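PDB 3HXI: eukaryotic Translation Initiation 4E from Schistosoma mansoni, which probably recruits mRNA to translation by binding its 7-methylguanosine cap, which it holds here together with a 4E-BP peptide. Local coordinates for residues D118-G123 with W138-N143; G84-N89 with I165-V170; F8-Q13 with T41-W46. All blocks are in the same frame, centred on the assembly; numbering follows the deposited sequence.

Contact 1. Residues D118-G123 with W138-N143; sequences DRQICG and WLTSDN. With GTG (7-methyl-guanosine-5'-triphosphate-5'-guanosine), chain C.
Ile121 faces Leu139 as an antiparallel non-hydrogen-bonded pair and Gly123 faces Trp138 as a hydrogen-bonded one, the extra residue Cys122 making a classic beta bulge. Trp138 O consequently takes two amides, Cys122 N at 2.9 Å and, weakly, Gly123 N at 3.3 Å, while Trp138 N donates to Gly123 O. Just before the strand, Gln120 O binds Thr140 N, which lies in its carbonyl plane, at 2.7 Å.

Gln120 bends at chi2 (-59°), which brings CD toward the loop after Leu139. There its OE1 is gripped twice by one residue: Ser141 N and Ser141 OG, the latter at 2.9 Å from Gln120 OE1, reach it from opposite faces of the amide plane. Serine suits the place because its short hydroxyl doubles the backbone bond. Thr140 crosses Gln120 at about a right angle and sets CG2 3.4 Å from Gln120 NE2; its OG1 binds Lys79 O instead. Slender Cys122 fits SG against the Thr140 backbone, 3.6 Å from Thr140 N. Ile121 CD1 meets Leu139 CD2 at 3.6 Å. The Trp138 indole, part of the cap pocket, turns its edge, in plane, to the cap's N7 methyl, with CZ2 3.8 Å from GTG C7X; its ring also meets Trp75 with planes at about 10°.

Helix 145-159 packs on Gln120 and Leu139 through Thr147 and Ile148, and Trp16 of strand 11-21 touches Ile121. Cys122 bonds through its backbone to Lys68 and Leu139 to Gly84, placing this hairpin between strands 63-68 and 84-89.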
loop_
_atom_site.group_PDB
_atom_site.type_symbol
_atom_site.label_atom_id
_atom_site.label_comp_id
_atom_site.label_asym_id
_atom_site.label_seq_id
_atom_site.Cartn_x
_atom_site.Cartn_y
_atom_site.Cartn_z
ATOM N N ASP A 118 -12.002 6.044 -2.036
ATOM C CA ASP A 118 -11.007 5.945 -3.102
ATOM C C ASP A 118 -10.178 7.217 -3.208
ATOM O O ASP A 118 -8.961 7.173 -3.477
ATOM C CB ASP A 118 -11.690 5.631 -4.430
ATOM C CG ASP A 118 -10.711 5.504 -5.573
ATOM O OD1 ASP A 118 -10.110 4.429 -5.735
ATOM O OD2 ASP A 118 -10.547 6.493 -6.309
ATOM N N ARG A 119 -10.847 8.357 -3.016
ATOM C CA ARG A 119 -10.180 9.663 -3.046
ATOM C C ARG A 119 -9.094 9.798 -1.970
ATOM O O ARG A 119 -8.135 10.536 -2.156
ATOM C CB ARG A 119 -11.205 10.802 -2.938
ATOM C CG ARG A 119 -12.154 10.881 -4.145
ATOM C CD ARG A 119 -12.991 12.176 -4.157
ATOM N NE ARG A 119 -14.124 12.118 -3.231
ATOM C CZ ARG A 119 -15.387 11.924 -3.617
ATOM N NH1 ARG A 119 -16.361 11.875 -2.727
ATOM N NH2 ARG A 119 -15.676 11.776 -4.897
ATOM N N GLN A 120 -9.259 9.088 -0.854
ATOM C CA GLN A 120 -8.295 9.172 0.248
ATOM C C GLN A 120 -7.021 8.415 -0.084
ATOM O O GLN A 120 -5.956 8.697 0.481
ATOM C CB GLN A 120 -8.884 8.598 1.548
ATOM C CG GLN A 120 -9.742 9.539 2.353
ATOM C CD GLN A 120 -8.983 10.790 2.757
ATOM O OE1 GLN A 120 -7.979 10.733 3.494
ATOM N NE2 GLN A 120 -9.438 11.918 2.255
ATOM N N ILE A 121 -7.126 7.451 -0.997
ATOM C CA ILE A 121 -6.028 6.495 -1.213
ATOM C C ILE A 121 -4.855 7.128 -1.950
ATOM O O ILE A 121 -5.024 7.712 -3.036
ATOM C CB ILE A 121 -6.501 5.201 -1.963
ATOM C CG1 ILE A 121 -7.589 4.451 -1.169
ATOM C CG2 ILE A 121 -5.288 4.288 -2.311
ATOM C CD1 ILE A 121 -7.179 3.901 0.206
ATOM N N CYS A 122 -3.668 6.992 -1.364
ATOM C CA CYS A 122 -2.437 7.390 -2.035
ATOM C C CYS A 122 -1.672 6.185 -2.559
ATOM O O CYS A 122 -1.306 6.138 -3.729
ATOM C CB CYS A 122 -1.545 8.182 -1.087
ATOM S SG CYS A 122 -2.288 9.748 -0.591
ATOM N N GLY A 123 -1.429 5.205 -1.694
ATOM C CA GLY A 123 -0.653 4.037 -2.112
ATOM C C GLY A 123 -0.471 2.989 -1.029
ATOM O O GLY A 123 -1.005 3.137 0.077
ATOM N N TRP A 138 -1.169 4.250 2.623
ATOM C CA TRP A 138 -1.022 5.683 2.843
ATOM C C TRP A 138 -2.262 6.402 2.325
ATOM O O TRP A 138 -2.718 6.120 1.204
ATOM C CB TRP A 138 0.196 6.153 2.053
ATOM C CG TRP A 138 1.529 5.787 2.669
ATOM C CD1 TRP A 138 1.844 4.669 3.410
ATOM C CD2 TRP A 138 2.730 6.551 2.565
ATOM N NE1 TRP A 138 3.181 4.702 3.764
ATOM C CE2 TRP A 138 3.739 5.853 3.268
ATOM C CE3 TRP A 138 3.054 7.764 1.930
ATOM C CZ2 TRP A 138 5.053 6.341 3.377
ATOM C CZ3 TRP A 138 4.346 8.248 2.040
ATOM C CH2 TRP A 138 5.342 7.523 2.744
ATOM N N LEU A 139 -2.778 7.314 3.152
ATOM C CA LEU A 139 -4.016 8.056 2.929
ATOM C C LEU A 139 -3.692 9.539 2.867
ATOM O O LEU A 139 -2.718 9.988 3.471
ATOM C CB LEU A 139 -4.988 7.817 4.092
ATOM C CG LEU A 139 -5.541 6.401 4.298
ATOM C CD1 LEU A 139 -6.777 6.436 5.199
ATOM C CD2 LEU A 139 -5.932 5.779 2.964
ATOM N N THR A 140 -4.513 10.310 2.167
ATOM C CA THR A 140 -4.166 11.714 1.908
ATOM C C THR A 140 -4.407 12.683 3.080
ATOM O O THR A 140 -3.803 13.765 3.120
ATOM C CB THR A 140 -4.861 12.232 0.635
ATOM O OG1 THR A 140 -4.257 13.466 0.229
ATOM C CG2 THR A 140 -6.340 12.435 0.881
ATOM N N SER A 141 -5.307 12.317 3.989
ATOM C CA SER A 141 -5.566 13.117 5.191
ATOM C C SER A 141 -5.270 12.324 6.461
ATOM O O SER A 141 -5.044 11.115 6.399
ATOM C CB SER A 141 -7.016 13.597 5.208
ATOM O OG SER A 141 -7.856 12.562 5.689
ATOM N N ASP A 142 -5.278 13.006 7.608
ATOM C CA ASP A 142 -5.111 12.327 8.906
ATOM C C ASP A 142 -6.293 12.586 9.824
ATOM O O ASP A 142 -6.288 12.179 10.982
ATOM C CB ASP A 142 -3.795 12.742 9.589
ATOM C CG ASP A 142 -3.750 14.237 9.949
ATOM O OD1 ASP A 142 -2.641 14.797 10.029
ATOM O OD2 ASP A 142 -4.822 14.850 10.127
ATOM N N ASN A 143 -7.323 13.234 9.294
ATOM C CA ASN A 143 -8.408 13.745 10.131
ATOM C C ASN A 143 -9.811 13.598 9.545
ATOM O O ASN A 143 -10.777 14.090 10.128
ATOM C CB ASN A 143 -8.113 15.199 10.541
ATOM C CG ASN A 143 -8.129 16.172 9.365
ATOM O OD1 ASN A 143 -8.387 15.802 8.198
ATOM N ND2 ASN A 143 -7.877 17.446 9.674
HETATM P PA GTG C . 11.284 2.816 7.621
HETATM O O1A GTG C . 12.056 1.992 6.626
HETATM O O2A GTG C . 9.796 3.053 7.478
HETATM O O3A GTG C . 11.533 2.343 9.135
HETATM P PB GTG C . 12.214 1.015 9.686
HETATM O O1B GTG C . 11.573 -0.217 9.096
HETATM O O2B GTG C . 12.254 1.187 11.201
HETATM O O3B GTG C . 13.719 1.214 9.158
HETATM N N9A GTG C . 12.035 7.651 5.437
HETATM C C8A GTG C . 11.020 6.786 5.347
HETATM N N7A GTG C . 10.055 7.331 4.572
HETATM C C7X GTG C . 8.777 6.648 4.248
HETATM C C5A GTG C . 10.483 8.536 4.187
HETATM C C6A GTG C . 9.889 9.518 3.387
HETATM O O6A GTG C . 8.757 9.383 2.867
HETATM N N1A GTG C . 10.575 10.671 3.189
HETATM C C2A GTG C . 11.818 10.838 3.742
HETATM N N2A GTG C . 12.521 11.969 3.556
HETATM N N3A GTG C . 12.388 9.882 4.510
HETATM C C4A GTG C . 11.729 8.730 4.728
HETATM O O5D GTG C . 11.948 4.253 7.606
HETATM C C5D GTG C . 13.339 4.374 7.885
HETATM C C4D GTG C . 13.764 5.812 7.685
HETATM O O4D GTG C . 13.657 6.126 6.304
HETATM C C3D GTG C . 12.885 6.819 8.398
HETATM O O3D GTG C . 13.252 6.952 9.769
HETATM C C2D GTG C . 13.145 8.068 7.590
HETATM O O2D GTG C . 14.379 8.670 8.008
HETATM C C1D GTG C . 13.309 7.505 6.183
HETATM P PG GTG C . 14.915 0.141 9.200
HETATM O O1G GTG C . 14.439 -1.270 9.335
HETATM O O2G GTG C . 15.984 0.666 10.143
HETATM O O5E GTG C . 15.481 0.341 7.709
HETATM C C5E GTG C . 14.751 -0.161 6.591
HETATM C C4E GTG C . 15.540 0.066 5.318
HETATM O O4E GTG C . 15.687 1.474 5.113
HETATM C C3E GTG C . 16.951 -0.489 5.387
HETATM O O3E GTG C . 17.341 -0.806 4.040
HETATM C C2E GTG C . 17.798 0.683 5.860
HETATM O O2E GTG C . 19.172 0.584 5.453
HETATM C C1E GTG C . 17.083 1.829 5.158
HETATM N N9B GTG C . 17.153 3.163 5.786
HETATM C C8B GTG C . 16.595 3.232 7.117
HETATM N N7B GTG C . 16.768 4.650 7.416
HETATM C C5B GTG C . 17.323 5.256 6.323
HETATM C C6B GTG C . 17.714 6.646 6.029
HETATM O O6B GTG C . 17.523 7.513 6.923
HETATM N N1B GTG C . 18.277 6.910 4.815
HETATM C C2B GTG C . 18.469 5.928 3.868
HETATM N N2B GTG C . 19.021 6.210 2.662
HETATM N N3B GTG C . 18.126 4.633 4.078
HETATM C C4B GTG C . 17.560 4.276 5.248
#

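Contact 2. Residues G84-N89 with I165-V170; sequences GRWLIN and IYFQPV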
loop_
_atom_site.group_PDB
_atom_site.type_symbol
_atom_site.label_atom_id
_atom_site.label_comp_id
_atom_site.label_asym_id
_atom_site.label_seq_id
_atom_site.Cartn_x
_atom_site.Cartn_y
_atom_site.Cartn_z
ATOM N N GLY A 84 -1.550 10.116 6.435
ATOM C CA GLY A 84 -1.152 9.124 7.415
ATOM C C GLY A 84 -1.334 7.753 6.819
ATOM O O GLY A 84 -1.901 7.603 5.736
ATOM N N ARG A 85 -0.835 6.749 7.528
ATOM C CA ARG A 85 -0.892 5.380 7.037
ATOM C C ARG A 85 -1.616 4.451 7.992
ATOM O O ARG A 85 -1.489 4.588 9.211
ATOM C CB ARG A 85 0.528 4.838 6.758
ATOM C CG ARG A 85 1.303 4.497 8.025
ATOM C CD ARG A 85 2.708 4.048 7.727
ATOM N NE ARG A 85 3.399 3.762 8.972
ATOM C CZ ARG A 85 4.584 3.176 9.078
ATOM N NH1 ARG A 85 5.092 2.956 10.294
ATOM N NH2 ARG A 85 5.254 2.807 7.993
ATOM N N TRP A 86 -2.387 3.516 7.427
ATOM C CA TRP A 86 -2.798 2.329 8.173
ATOM C C TRP A 86 -1.606 1.391 8.189
ATOM O O TRP A 86 -1.113 1.028 7.128
ATOM C CB TRP A 86 -4.018 1.649 7.536
ATOM C CG TRP A 86 -5.341 2.295 7.964
ATOM C CD1 TRP A 86 -6.219 2.977 7.169
ATOM C CD2 TRP A 86 -5.890 2.332 9.293
ATOM N NE1 TRP A 86 -7.315 3.418 7.922
ATOM C CE2 TRP A 86 -7.123 3.032 9.224
ATOM C CE3 TRP A 86 -5.477 1.805 10.535
ATOM C CZ2 TRP A 86 -7.939 3.226 10.350
ATOM C CZ3 TRP A 86 -6.270 2.009 11.636
ATOM C CH2 TRP A 86 -7.497 2.721 11.538
ATOM N N LEU A 87 -1.139 1.028 9.390
ATOM C CA LEU A 87 0.011 0.143 9.553
ATOM C C LEU A 87 -0.413 -1.258 9.985
ATOM O O LEU A 87 -1.168 -1.431 10.951
ATOM C CB LEU A 87 1.012 0.745 10.551
ATOM C CG LEU A 87 2.178 -0.196 10.899
ATOM C CD1 LEU A 87 3.173 -0.257 9.762
ATOM C CD2 LEU A 87 2.823 0.269 12.178
ATOM N N ILE A 88 0.083 -2.253 9.249
ATOM C CA ILE A 88 -0.271 -3.656 9.499
ATOM C C ILE A 88 1.002 -4.395 9.890
ATOM O O ILE A 88 1.950 -4.438 9.107
ATOM C CB ILE A 88 -0.821 -4.341 8.225
ATOM C CG1 ILE A 88 -2.121 -3.678 7.746
ATOM C CG2 ILE A 88 -1.065 -5.863 8.484
ATOM C CD1 ILE A 88 -2.327 -3.817 6.238
ATOM N N ASN A 89 1.023 -4.956 11.102
ATOM C CA ASN A 89 2.157 -5.732 11.557
ATOM C C ASN A 89 1.927 -7.186 11.233
ATOM O O ASN A 89 1.000 -7.824 11.756
ATOM C CB ASN A 89 2.391 -5.549 13.050
ATOM C CG ASN A 89 2.826 -4.140 13.400
ATOM O OD1 ASN A 89 3.636 -3.538 12.698
ATOM N ND2 ASN A 89 2.287 -3.610 14.485
ATOM N N ILE A 165 -4.835 -2.969 13.810
ATOM C CA ILE A 165 -4.113 -2.088 12.880
ATOM C C ILE A 165 -4.152 -0.634 13.368
ATOM O O ILE A 165 -5.109 -0.233 14.015
ATOM C CB ILE A 165 -4.627 -2.210 11.426
ATOM C CG1 ILE A 165 -6.107 -1.806 11.283
ATOM C CG2 ILE A 165 -4.389 -3.631 10.889
ATOM C CD1 ILE A 165 -6.548 -1.646 9.814
ATOM N N TYR A 166 -3.126 0.135 13.008
ATOM C CA TYR A 166 -2.841 1.447 13.592
ATOM C C TYR A 166 -2.777 2.536 12.532
ATOM O O TYR A 166 -2.095 2.378 11.509
ATOM C CB TYR A 166 -1.502 1.404 14.336
ATOM C CG TYR A 166 -1.452 0.324 15.411
ATOM C CD1 TYR A 166 -2.043 0.530 16.670
ATOM C CD2 TYR A 166 -0.838 -0.912 15.156
ATOM C CE1 TYR A 166 -2.003 -0.468 17.657
ATOM C CE2 TYR A 166 -0.795 -1.912 16.133
ATOM C CZ TYR A 166 -1.382 -1.683 17.372
ATOM O OH TYR A 166 -1.329 -2.674 18.316
ATOM N N PHE A 167 -3.486 3.645 12.765
ATOM C CA PHE A 167 -3.402 4.790 11.845
ATOM C C PHE A 167 -2.462 5.872 12.393
ATOM O O PHE A 167 -2.730 6.476 13.438
ATOM C CB PHE A 167 -4.778 5.400 11.530
ATOM C CG PHE A 167 -4.716 6.470 10.476
ATOM C CD1 PHE A 167 -4.640 6.118 9.130
ATOM C CD2 PHE A 167 -4.681 7.805 10.818
ATOM C CE1 PHE A 167 -4.532 7.092 8.130
ATOM C CE2 PHE A 167 -4.592 8.785 9.825
ATOM C CZ PHE A 167 -4.504 8.414 8.475
ATOM N N GLN A 168 -1.379 6.106 11.658
ATOM C CA GLN A 168 -0.273 6.956 12.102
ATOM C C GLN A 168 -0.108 8.096 11.124
ATOM O O GLN A 168 0.271 7.878 9.970
ATOM C CB GLN A 168 1.033 6.151 12.188
ATOM C CG GLN A 168 0.889 4.918 13.018
ATOM C CD GLN A 168 2.107 4.026 12.977
ATOM O OE1 GLN A 168 2.931 4.096 12.048
ATOM N NE2 GLN A 168 2.237 3.181 14.001
ATOM N N PRO A 169 -0.400 9.327 11.583
ATOM C CA PRO A 169 -0.184 10.493 10.765
ATOM C C PRO A 169 1.286 10.605 10.411
ATOM O O PRO A 169 2.149 10.111 11.159
ATOM C CB PRO A 169 -0.600 11.653 11.687
ATOM C CG PRO A 169 -1.542 11.036 12.663
ATOM C CD PRO A 169 -0.925 9.680 12.911
ATOM N N VAL A 170 1.558 11.230 9.270
ATOM C CA VAL A 170 2.929 11.486 8.810
ATOM C C VAL A 170 3.807 12.134 9.896
ATOM O O VAL A 170 4.952 11.752 10.093
ATOM C CB VAL A 170 2.939 12.318 7.489
ATOM C CG1 VAL A 170 4.351 12.736 7.130
ATOM C CG2 VAL A 170 2.350 11.490 6.347
#
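Trp86 is the ridge of this contact, slotted between Ile165 and Phe167 of the facing strand. Ile165 CD1 lies 3.6 Å above one face of the indole, toward the rim. Against the opposite face Phe167 presses its CB, a CH-pi contact only 8° off the normal of the six-membered ring. The Phe167 ring then turns its edge to the indole's five-membered ring, with planes at 63° and centroids 5.1 Å apart.

Chi1 of -174° sets Phe167 CG anti to the backbone N, and the ring reaches Gly84, CE1 coming within 3.5 Å of Gly84 C. Glycine offers a hollow here: without a CB, which would clash with Phe167 CZ, it takes the phenyl group close to its backbone and lets Gly84 CA approach Pro169 CA to 3.7 Å. A smaller fit joins Ile88 CG1 to Ile165 CG2, branches that lie side by side.

The other face of the sheet is more polar. Arg85, extended from CG to NE, runs alongside Gln168 and holds its OE1 with both NE and NH1 (3.1 and 3.0 Å), the oxygen lying in the guanidinium plane. Leu87 CD1, from the same strand, sits 3.7 Å above the guanidinium plane, over its centre, while Gln168 NE2 donates to Thr184 O. Arg85 pairs with Gln168 and Leu87 with Tyr166 through antiparallel backbone bonds.

All this belongs to the curved antiparallel sheet of the eIF4E fold: helix 145-159 backs the aromatic face, Trp86 NE1 bonding to Ile148 O, while Arg85 lies on the cap-binding side, its side chain about 5 Å from the bound cap.

Contact 3. Residues F8-Q13 with T41-W46; sequences FPHPLQ and TIEDFW
His10 ND1 donates to Glu43 OE2 at 2.7 Å, using the oxygen's syn lone pair, with ring and carboxylate nearly coplanar (13°). This His-carboxylate bond fastens the N-terminal arm of the eIF4E fold to the first turn of helix 42-50, whose N-cap is Thr41. The other carboxylate oxygen is also engaged: Glu43 OE1 accepts from His10 N at 2.8 Å. Glutamate suits the place, since its chain bends at chi2 (73°), bringing CD back toward His10, and its two oxygens meet the N and ND1 of that one residue; the negative charge would probably also be favoured near the helix N terminus.

His10 replies through its backbone, its O atom accepting from Ile42 N at 3.0 Å, nearly along the C=O axis. Apolar contacts fill the sides. Ile42 CD1 touches His10 CB at 3.4 Å, Pro9 CB rests on Thr41 CG2, and Leu12 CD2 reaches Ile42 CG1 at 3.9 Å while the same leucine packs on Ile108 of helix 96-108.

The bound 4E-BP peptide lies on this surface: one of its aromatic side chains hydrogen-bonds to Pro11 O, the His10 ring meets an aromatic side chain of the peptide edge-to-face, and Trp46 NE1 binds its backbone. Proline and histidine in the arm thus help form the docking site that 4E-BPs use in eIF4E. The helix start is capped by Thr41, whose OG1 accepts from Asp44 N at 3.0 Å.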
loop_
_atom_site.group_PDB
_atom_site.type_symbol
_atom_site.label_atom_id
_atom_site.label_comp_id
_atom_site.label_asym_id
_atom_site.label_seq_id
_atom_site.Cartn_x
_atom_site.Cartn_y
_atom_site.Cartn_z
ATOM N N PHE A 8 -9.325 -6.692 -25.412
ATOM C CA PHE A 8 -9.037 -5.286 -25.154
ATOM C C PHE A 8 -8.782 -5.159 -23.656
ATOM O O PHE A 8 -9.524 -5.734 -22.861
ATOM C CB PHE A 8 -10.226 -4.431 -25.569
ATOM C CG PHE A 8 -9.966 -2.957 -25.549
ATOM C CD1 PHE A 8 -10.464 -2.171 -24.512
ATOM C CD2 PHE A 8 -9.248 -2.340 -26.581
ATOM C CE1 PHE A 8 -10.258 -0.794 -24.484
ATOM C CE2 PHE A 8 -9.029 -0.956 -26.558
ATOM C CZ PHE A 8 -9.539 -0.186 -25.507
ATOM N N PRO A 9 -7.716 -4.437 -23.265
ATOM C CA PRO A 9 -7.374 -4.341 -21.845
ATOM C C PRO A 9 -8.473 -3.670 -21.000
ATOM O O PRO A 9 -9.207 -2.823 -21.500
ATOM C CB PRO A 9 -6.086 -3.511 -21.850
ATOM C CG PRO A 9 -5.529 -3.665 -23.239
ATOM C CD PRO A 9 -6.756 -3.700 -24.111
ATOM N N HIS A 10 -8.572 -4.052 -19.730
ATOM C CA HIS A 10 -9.572 -3.497 -18.816
ATOM C C HIS A 10 -8.963 -2.293 -18.101
ATOM O O HIS A 10 -7.997 -2.452 -17.372
ATOM C CB HIS A 10 -9.996 -4.545 -17.790
ATOM C CG HIS A 10 -10.677 -5.747 -18.380
ATOM N ND1 HIS A 10 -9.991 -6.772 -18.999
ATOM C CD2 HIS A 10 -11.982 -6.100 -18.405
ATOM C CE1 HIS A 10 -10.847 -7.705 -19.376
ATOM N NE2 HIS A 10 -12.062 -7.316 -19.037
ATOM N N PRO A 11 -9.497 -1.083 -18.337
ATOM C CA PRO A 11 -8.863 0.083 -17.734
ATOM C C PRO A 11 -9.155 0.182 -16.246
ATOM O O PRO A 11 -10.238 -0.183 -15.786
ATOM C CB PRO A 11 -9.514 1.259 -18.480
ATOM C CG PRO A 11 -10.851 0.730 -18.888
ATOM C CD PRO A 11 -10.650 -0.719 -19.183
ATOM N N LEU A 12 -8.176 0.661 -15.498
ATOM C CA LEU A 12 -8.381 0.894 -14.074
ATOM C C LEU A 12 -8.889 2.305 -13.809
ATOM O O LEU A 12 -8.659 3.223 -14.606
ATOM C CB LEU A 12 -7.069 0.692 -13.319
ATOM C CG LEU A 12 -6.346 -0.638 -13.486
ATOM C CD1 LEU A 12 -5.030 -0.534 -12.745
ATOM C CD2 LEU A 12 -7.164 -1.769 -12.927
ATOM N N GLN A 13 -9.569 2.455 -12.674
ATOM C CA GLN A 13 -9.934 3.768 -12.119
ATOM C C GLN A 13 -8.755 4.727 -12.093
ATOM O O GLN A 13 -8.913 5.905 -12.441
ATOM C CB GLN A 13 -10.522 3.631 -10.708
ATOM C CG GLN A 13 -10.806 4.985 -10.030
ATOM C CD GLN A 13 -11.839 5.811 -10.797
ATOM O OE1 GLN A 13 -12.653 5.271 -11.551
ATOM N NE2 GLN A 13 -11.804 7.121 -10.607
ATOM N N THR A 41 -4.088 -0.760 -16.485
ATOM C CA THR A 41 -5.019 -1.822 -16.883
ATOM C C THR A 41 -4.850 -2.998 -15.929
ATOM O O THR A 41 -3.761 -3.178 -15.344
ATOM C CB THR A 41 -4.755 -2.304 -18.353
ATOM O OG1 THR A 41 -3.506 -3.032 -18.430
ATOM C CG2 THR A 41 -4.716 -1.099 -19.338
ATOM N N ILE A 42 -5.895 -3.809 -15.776
ATOM C CA ILE A 42 -5.785 -5.062 -15.002
ATOM C C ILE A 42 -4.649 -5.909 -15.554
ATOM O O ILE A 42 -3.870 -6.506 -14.793
ATOM C CB ILE A 42 -7.074 -5.927 -15.092
ATOM C CG1 ILE A 42 -8.263 -5.190 -14.472
ATOM C CG2 ILE A 42 -6.849 -7.325 -14.444
ATOM C CD1 ILE A 42 -9.604 -5.909 -14.649
ATOM N N GLU A 43 -4.566 -5.983 -16.885
ATOM C CA GLU A 43 -3.579 -6.836 -17.531
ATOM C C GLU A 43 -2.140 -6.447 -17.177
ATOM O O GLU A 43 -1.287 -7.315 -16.911
ATOM C CB GLU A 43 -3.781 -6.830 -19.048
ATOM C CG GLU A 43 -5.044 -7.557 -19.523
ATOM C CD GLU A 43 -6.378 -6.838 -19.254
ATOM O OE1 GLU A 43 -6.417 -5.629 -18.940
ATOM O OE2 GLU A 43 -7.420 -7.517 -19.367
ATOM N N ASP A 44 -1.878 -5.146 -17.165
ATOM C CA ASP A 44 -0.545 -4.635 -16.876
ATOM C C ASP A 44 -0.251 -4.671 -15.373
ATOM O O ASP A 44 0.893 -4.854 -14.984
ATOM C CB ASP A 44 -0.380 -3.223 -17.435
ATOM C CG ASP A 44 -0.125 -3.217 -18.931
ATOM O OD1 ASP A 44 0.115 -4.300 -19.493
ATOM O OD2 ASP A 44 -0.139 -2.122 -19.531
ATOM N N PHE A 45 -1.276 -4.494 -14.549
ATOM C CA PHE A 45 -1.151 -4.740 -13.100
ATOM C C PHE A 45 -0.568 -6.141 -12.812
ATOM O O PHE A 45 0.462 -6.284 -12.131
ATOM C CB PHE A 45 -2.521 -4.608 -12.416
ATOM C CG PHE A 45 -2.557 -5.192 -11.034
ATOM C CD1 PHE A 45 -1.735 -4.683 -10.031
ATOM C CD2 PHE A 45 -3.383 -6.277 -10.747
ATOM C CE1 PHE A 45 -1.749 -5.227 -8.747
ATOM C CE2 PHE A 45 -3.415 -6.830 -9.458
ATOM C CZ PHE A 45 -2.594 -6.303 -8.458
ATOM N N TRP A 46 -1.221 -7.177 -13.337
ATOM C CA TRP A 46 -0.758 -8.538 -13.113
ATOM C C TRP A 46 0.628 -8.808 -13.722
ATOM O O TRP A 46 1.399 -9.590 -13.162
ATOM C CB TRP A 46 -1.772 -9.574 -13.595
ATOM C CG TRP A 46 -3.016 -9.713 -12.727
ATOM C CD1 TRP A 46 -4.322 -9.628 -13.139
ATOM C CD2 TRP A 46 -3.062 -9.984 -11.322
ATOM N NE1 TRP A 46 -5.175 -9.814 -12.071
ATOM C CE2 TRP A 46 -4.428 -10.048 -10.948
ATOM C CE3 TRP A 46 -2.083 -10.172 -10.335
ATOM C CZ2 TRP A 46 -4.834 -10.303 -9.630
ATOM C CZ3 TRP A 46 -2.493 -10.432 -9.018
ATOM C CH2 TRP A 46 -3.855 -10.478 -8.682
#

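From the N terminus, contact 3 closes first: residues 8-13 enter strand 11-21, strand 33-41 follows, and helix 42-50 begins at the return. After strand 63-68, strand 84-89 opens contact 2. Before that loop shuts at 165-170, the chain makes helices 96-108 and 115-120 and the hairpin of contact 1, so contact 1 lies wholly within the span of contact 2. These two adjoin, Trp138 packing on Arg85 and Asp142 on Phe167, and contact 1 also touches contact 3 where Asp118 meets Gln13. Contact 3 lies across the chain's centre from contact 2, the same sheet joining the peptide-binding end to the cap-binding side.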